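Local coordinates for salicylaldehyde dehydrogenase NahF (Pseudomonas putida, PDB 4JZ6) that catalyses the oxidation of salicylaldehyde, and of a broad range of other aldehydes, to the carboxylic acid with NAD+ as the electron acceptor, at the interface of chains A and B. Coordinates in Å, arbitrary orientation; residue numbers count along the deposited sequence, not the author numbering. Chains: chain A/B, Salicylaldehyde dehydrogenase NahF.

The interface of chains A and B. Residues chain A 440-443, 445, 448; chain B 152, 154, 487.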
ATOM      1  N   GLY A 440      -0.051  18.565 -18.188  1.00 23.50           N
ATOM      2  CA  GLY A 440       0.773  18.052 -17.111  1.00 23.48           C
ATOM      3  C   GLY A 440      -0.071  17.534 -15.964  1.00 28.60           C
ATOM      4  O   GLY A 440       0.203  16.479 -15.392  1.00 23.81           O
ATOM      5  N   MET A 441      -1.127  18.268 -15.645  1.00 31.22           N
ATOM      6  CA  MET A 441      -1.964  17.909 -14.516  1.00 29.55           C
ATOM      7  C   MET A 441      -2.962  16.801 -14.844  1.00 30.83           C
ATOM      8  O   MET A 441      -3.408  16.073 -13.954  1.00 33.77           O
ATOM      9  CB  MET A 441      -2.656  19.152 -13.970  1.00 22.91           C
ATOM     10  CG  MET A 441      -1.754  19.946 -13.047  1.00 22.52           C
ATOM     11  SD  MET A 441      -2.555  21.408 -12.403  1.00 61.15           S
ATOM     12  CE  MET A 441      -2.261  22.575 -13.719  1.00 63.22           C
ATOM     13  N   SER A 442      -3.282  16.658 -16.126  1.00 28.74           N
ATOM     14  CA  SER A 442      -4.270  15.680 -16.568  1.00 29.30           C
ATOM     15  C   SER A 442      -3.690  14.288 -16.828  1.00 28.48           C
ATOM     16  O   SER A 442      -4.425  13.300 -16.803  1.00 32.11           O
ATOM     17  CB  SER A 442      -4.994  16.186 -17.817  1.00 33.31           C
ATOM     18  OG  SER A 442      -5.731  17.360 -17.530  1.00 37.36           O
ATOM     19  N   ILE A 443      -2.384  14.208 -17.078  1.00 26.43           N
ATOM     20  CA  ILE A 443      -1.742  12.921 -17.369  1.00 26.71           C
ATOM     21  C   ILE A 443      -1.478  12.084 -16.114  1.00 25.23           C
ATOM     22  O   ILE A 443      -1.219  12.621 -15.032  1.00 22.31           O
ATOM     23  CB  ILE A 443      -0.436  13.077 -18.193  1.00 32.02           C
ATOM     24  CG1 ILE A 443       0.585  13.933 -17.447  1.00 22.28           C
ATOM     25  CG2 ILE A 443      -0.736  13.672 -19.566  1.00 23.54           C
ATOM     26  CD1 ILE A 443       1.826  14.222 -18.253  1.00 33.80           C
ATOM     27  N   TYR A 445       0.725  10.205 -14.284  1.00 24.50           N
ATOM     28  CA  TYR A 445       2.140   9.910 -14.077  1.00 21.57           C
ATOM     29  C   TYR A 445       2.617  10.317 -12.686  1.00 19.93           C
ATOM     30  O   TYR A 445       2.190  11.338 -12.142  1.00 19.84           O
ATOM     31  CB  TYR A 445       2.989  10.567 -15.181  1.00 20.72           C
ATOM     32  CG  TYR A 445       2.793   9.881 -16.515  1.00 21.29           C
ATOM     33  CD1 TYR A 445       3.702   8.930 -16.970  1.00 21.35           C
ATOM     34  CD2 TYR A 445       1.674  10.147 -17.298  1.00 23.00           C
ATOM     35  CE1 TYR A 445       3.505   8.279 -18.172  1.00 21.94           C
ATOM     36  CE2 TYR A 445       1.471   9.503 -18.501  1.00 22.42           C
ATOM     37  CZ  TYR A 445       2.390   8.572 -18.934  1.00 22.47           C
ATOM     38  OH  TYR A 445       2.191   7.929 -20.135  1.00 25.12           O
ATOM     39  N   VAL A 448       5.839  14.448 -13.339  1.00 21.49           N
ATOM     40  CA  VAL A 448       5.587  15.296 -14.505  1.00 20.37           C
ATOM     41  C   VAL A 448       6.563  16.474 -14.513  1.00 23.53           C
ATOM     42  O   VAL A 448       6.678  17.203 -13.525  1.00 23.08           O
ATOM     43  CB  VAL A 448       4.139  15.830 -14.518  1.00 23.43           C
ATOM     44  CG1 VAL A 448       3.939  16.802 -15.659  1.00 21.25           C
ATOM     45  CG2 VAL A 448       3.158  14.680 -14.626  1.00 29.14           C
TER
ATOM     46  N   LEU B 152       1.571  17.175  -5.883  1.00 26.67           N
ATOM     47  CA  LEU B 152       0.139  17.407  -5.986  1.00 23.81           C
ATOM     48  C   LEU B 152      -0.599  16.164  -5.515  1.00 22.84           C
ATOM     49  O   LEU B 152      -0.143  15.038  -5.745  1.00 19.10           O
ATOM     50  CB  LEU B 152      -0.259  17.716  -7.431  1.00 23.87           C
ATOM     51  CG  LEU B 152       0.393  18.906  -8.136  1.00 20.97           C
ATOM     52  CD1 LEU B 152      -0.201  19.091  -9.529  1.00 21.35           C
ATOM     53  CD2 LEU B 152       0.217  20.162  -7.312  1.00 20.60           C
ATOM     54  N   GLN B 154      -4.062  14.451  -6.291  1.00 20.39           N
ATOM     55  CA  GLN B 154      -5.151  14.499  -7.266  1.00 17.78           C
ATOM     56  C   GLN B 154      -6.054  13.284  -7.113  1.00 17.80           C
ATOM     57  O   GLN B 154      -5.701  12.340  -6.406  1.00 27.85           O
ATOM     58  CB  GLN B 154      -4.569  14.530  -8.677  1.00 18.12           C
ATOM     59  CG  GLN B 154      -3.696  15.733  -8.967  1.00 18.46           C
ATOM     60  CD  GLN B 154      -3.087  15.656 -10.352  1.00 24.70           C
ATOM     61  OE1 GLN B 154      -2.308  14.746 -10.644  1.00 25.98           O
ATOM     62  NE2 GLN B 154      -3.459  16.597 -11.225  1.00 20.09           N
ATOM     63  N   LYS B 487       1.627  13.264  -7.085  1.00 21.84           N
ATOM     64  CA  LYS B 487       2.398  13.562  -8.279  1.00 18.67           C
ATOM     65  C   LYS B 487       3.519  14.550  -7.972  1.00 28.62           C
ATOM     66  O   LYS B 487       3.303  15.571  -7.320  1.00 21.86           O
ATOM     67  CB  LYS B 487       1.483  14.117  -9.368  1.00 18.77           C
ATOM     68  CG  LYS B 487       2.216  14.564 -10.617  1.00 19.22           C
ATOM     69  CD  LYS B 487       1.250  15.160 -11.625  1.00 19.35           C
ATOM     70  CE  LYS B 487       0.330  14.096 -12.220  1.00 19.46           C
ATOM     71  NZ  LYS B 487      -0.709  14.694 -13.116  1.00 21.57           N
TER
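The flat carboxamide of B:Gln154 reaches the end of a chain A helix on a tilt: its NE2 donates to A:Met441 O at 2.8 Å, the acceptor lying 23° out of the amide plane. B:Leu152 CD1 covers the opposite face, 4.6 Å from B:Gln154 CD, with A:Met441 CG towards that same side, beside NE2. OE1 takes a bond from B:Lys487 NZ at 2.9 Å, in plane and on a lone pair. Bonded at both ends, the amide has its flip fixed; glutamine suits the place as donor and acceptor in one group. The amine NZ of B:Lys487, presumably charged, also donates to A:Gly440 O at 3.0 Å, on a lone pair, and A:Ile443 O at 2.9 Å. A:Met441 O, already bonded by NE2, is 3.1 Å from NZ but nearly side-on, at most a weak shared contact. Lysine suits its place through a long apolar stem ending in several N-H donors. With CG anti to the backbone N (chi1 175°), it bends at chi3 (-69°), turning the amine towards the helix end, whose dipole would favour positive charge. Its CD lies 3.6 Å from the CG2 methyl of A:Val448, whose compact branched side chain packs obliquely on the stem. The flexible, unbranched A:Met441 side chain crosses that of B:Leu152 at about a right angle, CG to CD1 3.9 Å, an apolar border. Strands 148-154 and 485-491 of chain B thus meet the last turn of helix 433-442 (A:Gly440, A:Met441), the following loop (A:Ile443) and strand 447-450; in the crystal's two-chain assembly, probably the biological dimer, the patch recurs with chains exchanged.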